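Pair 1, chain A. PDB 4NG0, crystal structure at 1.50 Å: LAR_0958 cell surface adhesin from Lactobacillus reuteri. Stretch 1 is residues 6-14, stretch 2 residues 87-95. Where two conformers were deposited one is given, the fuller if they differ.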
# COMPACT_ATOMS: atom_id res chain seq x y z
N SER A 6 -1.96 3.26 -6.94
CA SER A 6 -1.38 4.51 -6.49
C SER A 6 -2.01 4.86 -5.15
O SER A 6 -2.83 4.12 -4.64
CB SER A 6 -1.65 5.62 -7.50
OG SER A 6 -3.05 5.86 -7.61
N GLY A 7 -1.60 5.98 -4.59
CA GLY A 7 -2.23 6.47 -3.38
C GLY A 7 -1.24 7.02 -2.38
O GLY A 7 -0.02 6.92 -2.55
N SER A 8 -1.79 7.62 -1.33
CA SER A 8 -0.98 8.26 -0.31
C SER A 8 -1.78 8.47 0.95
O SER A 8 -3.00 8.44 0.93
CB SER A 8 -0.43 9.59 -0.81
OG SER A 8 -1.50 10.48 -1.12
N ASP A 9 -1.06 8.67 2.05
CA ASP A 9 -1.66 8.89 3.36
C ASP A 9 -0.58 9.50 4.23
O ASP A 9 0.60 9.55 3.86
CB ASP A 9 -2.14 7.56 3.94
CG ASP A 9 -3.13 7.71 5.08
OD1 ASP A 9 -3.56 8.84 5.41
OD2 ASP A 9 -3.49 6.66 5.66
N SER A 10 -0.99 9.99 5.39
CA SER A 10 -0.06 10.59 6.33
C SER A 10 -0.62 10.63 7.73
O SER A 10 -1.84 10.49 7.95
CB SER A 10 0.34 12.01 5.89
OG SER A 10 -0.77 12.89 5.96
N LYS A 11 0.29 10.81 8.69
CA LYS A 11 -0.08 11.11 10.06
C LYS A 11 0.92 12.10 10.62
O LYS A 11 2.00 12.30 10.07
CB LYS A 11 -0.04 9.85 10.95
CG LYS A 11 1.37 9.33 11.18
CD LYS A 11 1.44 8.01 11.97
CE LYS A 11 1.43 8.24 13.47
NZ LYS A 11 1.48 6.96 14.24
N THR A 12 0.55 12.71 11.75
CA THR A 12 1.50 13.47 12.54
C THR A 12 2.21 12.53 13.52
O THR A 12 1.58 11.67 14.14
CB THR A 12 0.78 14.59 13.31
OG1 THR A 12 0.19 15.50 12.37
CG2 THR A 12 1.73 15.36 14.19
N TYR A 13 3.53 12.69 13.63
CA TYR A 13 4.32 11.93 14.60
C TYR A 13 3.66 11.90 15.97
O TYR A 13 3.24 12.95 16.49
CB TYR A 13 5.70 12.58 14.75
CG TYR A 13 6.53 11.98 15.86
CD1 TYR A 13 7.24 10.81 15.65
CD2 TYR A 13 6.59 12.58 17.11
CE1 TYR A 13 8.01 10.24 16.67
CE2 TYR A 13 7.35 12.02 18.14
CZ TYR A 13 8.05 10.85 17.90
OH TYR A 13 8.81 10.30 18.92
N ASP A 14 3.56 10.71 16.56
CA ASP A 14 3.06 10.56 17.93
C ASP A 14 3.82 9.49 18.70
O ASP A 14 3.37 9.04 19.75
CB ASP A 14 1.56 10.25 17.93
CG ASP A 14 1.23 8.89 17.33
OD1 ASP A 14 2.09 8.28 16.68
OD2 ASP A 14 0.07 8.42 17.50
N TYR A 87 3.15 3.91 -3.81
CA TYR A 87 2.32 4.36 -2.70
C TYR A 87 3.20 5.08 -1.69
O TYR A 87 4.22 4.54 -1.28
CB TYR A 87 1.59 3.19 -2.03
CG TYR A 87 0.65 3.66 -0.94
CD1 TYR A 87 1.12 3.94 0.34
CD2 TYR A 87 -0.70 3.84 -1.20
CE1 TYR A 87 0.27 4.39 1.33
CE2 TYR A 87 -1.56 4.29 -0.22
CZ TYR A 87 -1.07 4.56 1.04
OH TYR A 87 -1.92 5.00 2.03
N THR A 88 2.81 6.28 -1.31
CA THR A 88 3.64 7.09 -0.41
C THR A 88 2.94 7.41 0.91
O THR A 88 1.82 7.92 0.93
CB THR A 88 4.06 8.41 -1.09
OG1 THR A 88 4.78 8.10 -2.29
CG2 THR A 88 4.97 9.22 -0.16
N TYR A 89 3.62 7.13 2.02
CA TYR A 89 3.09 7.41 3.36
C TYR A 89 4.06 8.34 4.06
O TYR A 89 5.25 8.03 4.18
CB TYR A 89 2.94 6.12 4.18
CG TYR A 89 2.10 6.32 5.43
CD1 TYR A 89 2.61 7.04 6.53
CD2 TYR A 89 0.80 5.84 5.52
CE1 TYR A 89 1.86 7.25 7.65
CE2 TYR A 89 0.04 6.06 6.66
CZ TYR A 89 0.58 6.77 7.72
OH TYR A 89 -0.17 7.00 8.85
N THR A 90 3.56 9.49 4.51
CA THR A 90 4.40 10.46 5.21
C THR A 90 4.05 10.57 6.69
O THR A 90 2.88 10.69 7.06
CB THR A 90 4.25 11.85 4.56
OG1 THR A 90 4.60 11.76 3.17
CG2 THR A 90 5.14 12.89 5.24
N ILE A 91 5.07 10.54 7.54
CA ILE A 91 4.87 10.90 8.94
C ILE A 91 5.43 12.31 9.09
O ILE A 91 6.61 12.55 8.88
CB ILE A 91 5.58 9.92 9.89
CG1 ILE A 91 5.03 8.51 9.72
CG2 ILE A 91 5.42 10.37 11.33
CD1 ILE A 91 5.75 7.47 10.60
N ASN A 92 4.56 13.26 9.41
CA ASN A 92 4.98 14.65 9.57
C ASN A 92 5.47 14.91 10.99
O ASN A 92 4.96 14.31 11.93
CB ASN A 92 3.82 15.58 9.21
CG ASN A 92 3.49 15.54 7.73
OD1 ASN A 92 4.35 15.81 6.90
ND2 ASN A 92 2.26 15.19 7.40
N PRO A 93 6.45 15.81 11.16
CA PRO A 93 6.90 16.12 12.52
C PRO A 93 5.77 16.75 13.34
O PRO A 93 4.87 17.38 12.78
CB PRO A 93 8.02 17.14 12.31
CG PRO A 93 8.46 16.97 10.88
CD PRO A 93 7.23 16.53 10.13
N LEU A 94 5.83 16.56 14.65
CA LEU A 94 4.84 17.12 15.57
C LEU A 94 5.21 18.54 15.94
O LEU A 94 6.31 18.80 16.44
CB LEU A 94 4.78 16.25 16.83
CG LEU A 94 3.93 16.77 18.00
CD1 LEU A 94 2.50 16.98 17.57
CD2 LEU A 94 4.02 15.80 19.17
N GLY A 95 4.28 19.46 15.69
CA GLY A 95 4.49 20.85 16.07
C GLY A 95 4.47 21.05 17.57
O GLY A 95 3.53 20.63 18.25
O HOH W 1 -2.33 4.33 4.74
O HOH W 2 2.43 10.88 1.62
O HOH W 3 -2.80 6.14 8.51
O HOH W 4 0.24 15.36 9.53
O HOH W 5 2.33 17.59 11.90

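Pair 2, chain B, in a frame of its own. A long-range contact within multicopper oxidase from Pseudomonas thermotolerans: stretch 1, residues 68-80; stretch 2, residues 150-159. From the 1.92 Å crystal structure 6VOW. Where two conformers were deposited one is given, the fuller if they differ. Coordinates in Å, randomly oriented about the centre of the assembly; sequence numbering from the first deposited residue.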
# COMPACT_ATOMS: atom_id res chain seq x y z
N GLY B 68 -9.13 0.69 -8.76
CA GLY B 68 -8.81 0.16 -10.07
C GLY B 68 -8.84 -1.37 -10.20
O GLY B 68 -8.81 -2.16 -9.23
N VAL B 69 -8.90 -1.79 -11.43
CA VAL B 69 -8.88 -3.20 -11.74
C VAL B 69 -7.75 -3.95 -11.00
O VAL B 69 -6.66 -3.37 -10.71
CB VAL B 69 -8.64 -3.34 -13.24
CG1 VAL B 69 -7.15 -3.53 -13.45
CG2 VAL B 69 -9.46 -4.48 -13.79
N GLU B 70 -8.00 -5.22 -10.67
CA GLU B 70 -6.97 -6.04 -10.02
C GLU B 70 -5.88 -6.51 -11.04
O GLU B 70 -6.18 -7.06 -12.01
CB GLU B 70 -7.50 -7.21 -9.13
CG GLU B 70 -6.32 -7.73 -8.23
CD GLU B 70 -6.69 -8.74 -7.12
OE1 GLU B 70 -6.25 -9.88 -7.27
OE2 GLU B 70 -7.33 -8.43 -6.07
N LEU B 71 -4.65 -6.14 -10.86
CA LEU B 71 -3.60 -6.74 -11.69
C LEU B 71 -3.04 -8.01 -11.03
O LEU B 71 -2.72 -8.03 -9.78
CB LEU B 71 -2.50 -5.75 -11.98
CG LEU B 71 -2.57 -4.91 -13.25
CD1 LEU B 71 -3.81 -4.19 -13.45
CD2 LEU B 71 -1.49 -3.87 -13.22
N ARG B 72 -2.94 -9.09 -11.80
CA ARG B 72 -2.28 -10.33 -11.23
C ARG B 72 -1.04 -10.68 -11.99
O ARG B 72 -1.05 -10.56 -13.24
CB ARG B 72 -3.10 -11.59 -11.34
CG ARG B 72 -4.49 -11.53 -10.89
CD ARG B 72 -4.59 -11.55 -9.42
NE ARG B 72 -4.41 -12.87 -8.85
CZ ARG B 72 -5.03 -13.30 -7.75
NH1 ARG B 72 -5.91 -12.58 -7.04
NH2 ARG B 72 -4.75 -14.50 -7.36
N CYS B 73 -0.01 -11.08 -11.24
CA CYS B 73 1.16 -11.69 -11.80
C CYS B 73 1.51 -12.92 -10.96
O CYS B 73 0.75 -13.33 -10.05
CB CYS B 73 2.34 -10.72 -11.85
SG CYS B 73 3.72 -11.16 -13.07
N ARG B 74 2.61 -13.58 -11.30
CA ARG B 74 3.00 -14.82 -10.61
C ARG B 74 4.39 -14.57 -10.35
O ARG B 74 5.03 -13.90 -11.19
CB ARG B 74 2.79 -16.02 -11.57
CG ARG B 74 3.55 -17.31 -11.31
CD ARG B 74 2.66 -18.33 -10.67
NE ARG B 74 1.42 -18.48 -11.43
CZ ARG B 74 0.28 -18.97 -10.94
NH1 ARG B 74 0.19 -19.37 -9.67
NH2 ARG B 74 -0.78 -19.06 -11.72
N GLN B 75 4.86 -15.00 -9.18
CA GLN B 75 6.21 -14.76 -8.76
C GLN B 75 7.19 -15.39 -9.69
O GLN B 75 7.06 -16.55 -9.99
CB GLN B 75 6.38 -15.36 -7.37
CG GLN B 75 7.73 -15.19 -6.73
CD GLN B 75 7.73 -15.80 -5.37
OE1 GLN B 75 6.96 -16.71 -5.10
NE2 GLN B 75 8.58 -15.29 -4.49
N GLY B 76 8.19 -14.61 -10.12
CA GLY B 76 9.22 -15.06 -11.06
C GLY B 76 8.87 -14.64 -12.47
O GLY B 76 9.70 -14.61 -13.33
N ASP B 77 7.63 -14.26 -12.70
CA ASP B 77 7.23 -13.88 -14.05
C ASP B 77 7.34 -12.38 -14.31
O ASP B 77 7.62 -11.60 -13.39
CB ASP B 77 5.81 -14.34 -14.31
CG ASP B 77 5.62 -15.82 -14.19
OD1 ASP B 77 6.62 -16.55 -14.07
OD2 ASP B 77 4.45 -16.21 -14.29
N TRP B 78 7.16 -12.00 -15.58
CA TRP B 78 7.20 -10.60 -16.07
C TRP B 78 5.84 -10.09 -16.06
O TRP B 78 4.92 -10.80 -16.49
CB TRP B 78 7.73 -10.42 -17.50
CG TRP B 78 9.19 -10.63 -17.66
CD1 TRP B 78 9.77 -11.80 -17.96
CD2 TRP B 78 10.24 -9.68 -17.56
NE1 TRP B 78 11.11 -11.67 -18.00
CE2 TRP B 78 11.44 -10.37 -17.79
CE3 TRP B 78 10.30 -8.33 -17.28
CZ2 TRP B 78 12.68 -9.75 -17.75
CZ3 TRP B 78 11.50 -7.73 -17.25
CH2 TRP B 78 12.68 -8.42 -17.48
N LEU B 79 5.71 -8.85 -15.54
CA LEU B 79 4.47 -8.13 -15.54
C LEU B 79 4.69 -7.11 -16.59
O LEU B 79 5.67 -6.40 -16.46
CB LEU B 79 4.22 -7.42 -14.17
CG LEU B 79 2.96 -6.58 -14.16
CD1 LEU B 79 1.85 -7.39 -14.68
CD2 LEU B 79 2.60 -6.17 -12.76
N ARG B 80 3.79 -7.02 -17.58
CA ARG B 80 3.92 -6.05 -18.69
C ARG B 80 2.64 -5.30 -18.80
O ARG B 80 1.56 -5.90 -19.02
CB ARG B 80 4.22 -6.76 -20.02
CG ARG B 80 4.60 -5.85 -21.19
CD ARG B 80 5.43 -6.56 -22.26
NE ARG B 80 4.66 -7.64 -22.90
CZ ARG B 80 5.21 -8.53 -23.72
NH1 ARG B 80 6.47 -8.48 -23.97
NH2 ARG B 80 4.48 -9.47 -24.25
N VAL B 150 -6.19 4.26 -7.79
CA VAL B 150 -5.55 3.30 -6.95
C VAL B 150 -6.06 1.92 -7.30
O VAL B 150 -7.28 1.75 -7.62
CB VAL B 150 -5.81 3.51 -5.47
CG1 VAL B 150 -5.27 4.79 -4.97
CG2 VAL B 150 -7.23 3.35 -5.11
N GLY B 151 -5.17 0.95 -7.24
CA GLY B 151 -5.63 -0.43 -7.52
C GLY B 151 -4.81 -1.48 -6.80
O GLY B 151 -3.67 -1.22 -6.44
N PRO B 152 -5.36 -2.68 -6.63
CA PRO B 152 -4.59 -3.81 -6.08
C PRO B 152 -3.76 -4.55 -7.16
O PRO B 152 -4.26 -4.71 -8.30
CB PRO B 152 -5.70 -4.75 -5.52
CG PRO B 152 -6.95 -4.38 -6.19
CD PRO B 152 -6.68 -3.12 -7.04
N LEU B 153 -2.53 -4.95 -6.78
CA LEU B 153 -1.65 -5.90 -7.54
C LEU B 153 -1.32 -7.13 -6.72
O LEU B 153 -0.74 -7.02 -5.64
CB LEU B 153 -0.35 -5.24 -7.92
CG LEU B 153 0.75 -6.04 -8.58
CD1 LEU B 153 0.21 -6.73 -9.79
CD2 LEU B 153 1.92 -5.14 -8.92
N VAL B 154 -1.77 -8.30 -7.17
CA VAL B 154 -1.43 -9.59 -6.52
C VAL B 154 -0.33 -10.28 -7.31
O VAL B 154 -0.50 -10.49 -8.51
CB VAL B 154 -2.66 -10.52 -6.43
CG1 VAL B 154 -2.30 -11.82 -5.77
CG2 VAL B 154 -3.77 -9.88 -5.61
N VAL B 155 0.78 -10.61 -6.65
CA VAL B 155 1.77 -11.48 -7.18
C VAL B 155 1.56 -12.84 -6.52
O VAL B 155 1.79 -12.99 -5.33
CB VAL B 155 3.19 -10.91 -7.00
CG1 VAL B 155 4.25 -11.85 -7.63
CG2 VAL B 155 3.27 -9.51 -7.69
N GLU B 156 0.99 -13.80 -7.29
CA GLU B 156 0.77 -15.12 -6.84
C GLU B 156 2.10 -15.81 -6.42
O GLU B 156 3.19 -15.57 -7.00
CB GLU B 156 -0.00 -15.91 -7.90
CG GLU B 156 -1.45 -15.39 -8.04
CD GLU B 156 -2.28 -16.03 -9.15
OE1 GLU B 156 -1.81 -17.09 -9.60
OE2 GLU B 156 -3.36 -15.49 -9.56
N GLU B 157 2.05 -16.61 -5.37
CA GLU B 157 3.27 -17.43 -4.97
C GLU B 157 3.68 -18.39 -6.15
O GLU B 157 2.84 -18.83 -6.93
CB GLU B 157 3.02 -18.29 -3.74
CG GLU B 157 2.78 -17.54 -2.41
CD GLU B 157 1.42 -16.78 -2.39
OE1 GLU B 157 0.34 -17.26 -2.94
OE2 GLU B 157 1.43 -15.67 -1.83
N ARG B 158 4.94 -18.69 -6.26
CA ARG B 158 5.40 -19.56 -7.35
C ARG B 158 4.80 -20.94 -7.17
O ARG B 158 4.29 -21.53 -8.13
CB ARG B 158 6.91 -19.62 -7.45
CG ARG B 158 7.35 -20.36 -8.76
CD ARG B 158 8.77 -20.09 -9.20
NE ARG B 158 9.45 -19.84 -7.94
CZ ARG B 158 10.01 -18.71 -7.55
NH1 ARG B 158 10.14 -17.68 -8.35
NH2 ARG B 158 10.55 -18.66 -6.30
N GLU B 159 4.83 -21.47 -5.97
CA GLU B 159 4.16 -22.74 -5.71
C GLU B 159 2.86 -22.45 -5.00
O GLU B 159 2.75 -21.46 -4.25
CB GLU B 159 5.06 -23.69 -4.81
CG GLU B 159 6.46 -24.04 -5.37
CD GLU B 159 6.49 -24.65 -6.82
OE1 GLU B 159 5.49 -25.30 -7.25
OE2 GLU B 159 7.52 -24.49 -7.56
O HOH W 6 -2.21 -19.62 -8.59

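Pair 1 and pair 2 share two neighbouring parallel strands far apart in sequence. Superposing N, CA and C of 14 central residues gives an RMSD of 0.6 Å, and the strand directions differ by 16° in pair 1 and 20° in pair 2. The register agrees as well: Ser A10 with Thr A90 is equivalent to Arg B72 with Val B154, and Thr A12 with Asn A92 to Arg B74 with Glu B156.

The backbone hydrogen bonds confirm this. In pair 1, Thr A90 N donates to Asp A9 O (3.0 Å) and Lys A11 N to Thr A90 O (3.1 Å), so Thr A90 bonds through both its N and its O to the residues flanking its bridge partner, as expected of parallel strands. Val B154 does the same in pair 2: its N donates to Leu B71 O (2.8 Å), and its O accepts from Cys B73 N (2.8 Å). The ladder closes alike, with Tyr A13 N bonded to Asn A92 O at 2.7 Å and Gln B75 N to Glu B156 O at 2.8 Å. The first rungs differ. Thr A88 N donates to Gly A7 O (3.2 Å), but the matching Pro B152 has no amide hydrogen; CD of Pro B152 lies 3.2 Å from O of Gly B68, a residue with no match in pair 1. Pro B152 O still accepts from Leu B71 N (3.0 Å), just as Thr A88 O accepts from Asp A9 N (3.2 Å).

On the face carrying Ser A10, Thr A12, Thr A90 and Asn A92, pair 1 has short polar side chains that leave space for water. Water 4 joins Thr A12 OG1 (2.8 Å) to Asn A92 ND2 (2.9 Å). Pair 2 spans the same face with charge. Arg B72 donates to Glu B156 OE2 from NE (2.9 Å) and NH2 (2.8 Å), and its NH1 forms a salt bridge with Glu B70 OE1 (2.7 Å), tying one guanidinium to two carboxylates. Val B154 CG1 packs over a face of that guanidinium. Arg B74 NH1 lies 3.0 Å from Glu B156 OE1 in a salt bridge of charge alone, because the oxygen sits well out of the guanidinium plane; water 6 links these same two atoms.

The opposite face contrasts aromatic with aliphatic packing. Tyr A89 reaches back across the neighbouring strand, with Ser A10 CA 4.3 Å from its ring centroid and 20° off the normal, a CH-pi contact. Its OH meets water 3 at 2.8 Å, and that water also lies 3.0 Å from Asp A9 OD2. The end of the equivalent Leu B153 also comes nearer the other stretch, but CD1 meets Leu B71 CB (3.6 Å) and Leu B79 CD2 (3.9 Å), an apolar contact.

Beyond the strands, Tyr A13 CD2 approaches Leu A94 CB (4.1 Å), whereas the matched Gln B75 uses OE1 to accept from Arg B158 N (3.1 Å). An apolar contact is thus replaced by a hydrogen bond on the same scaffold.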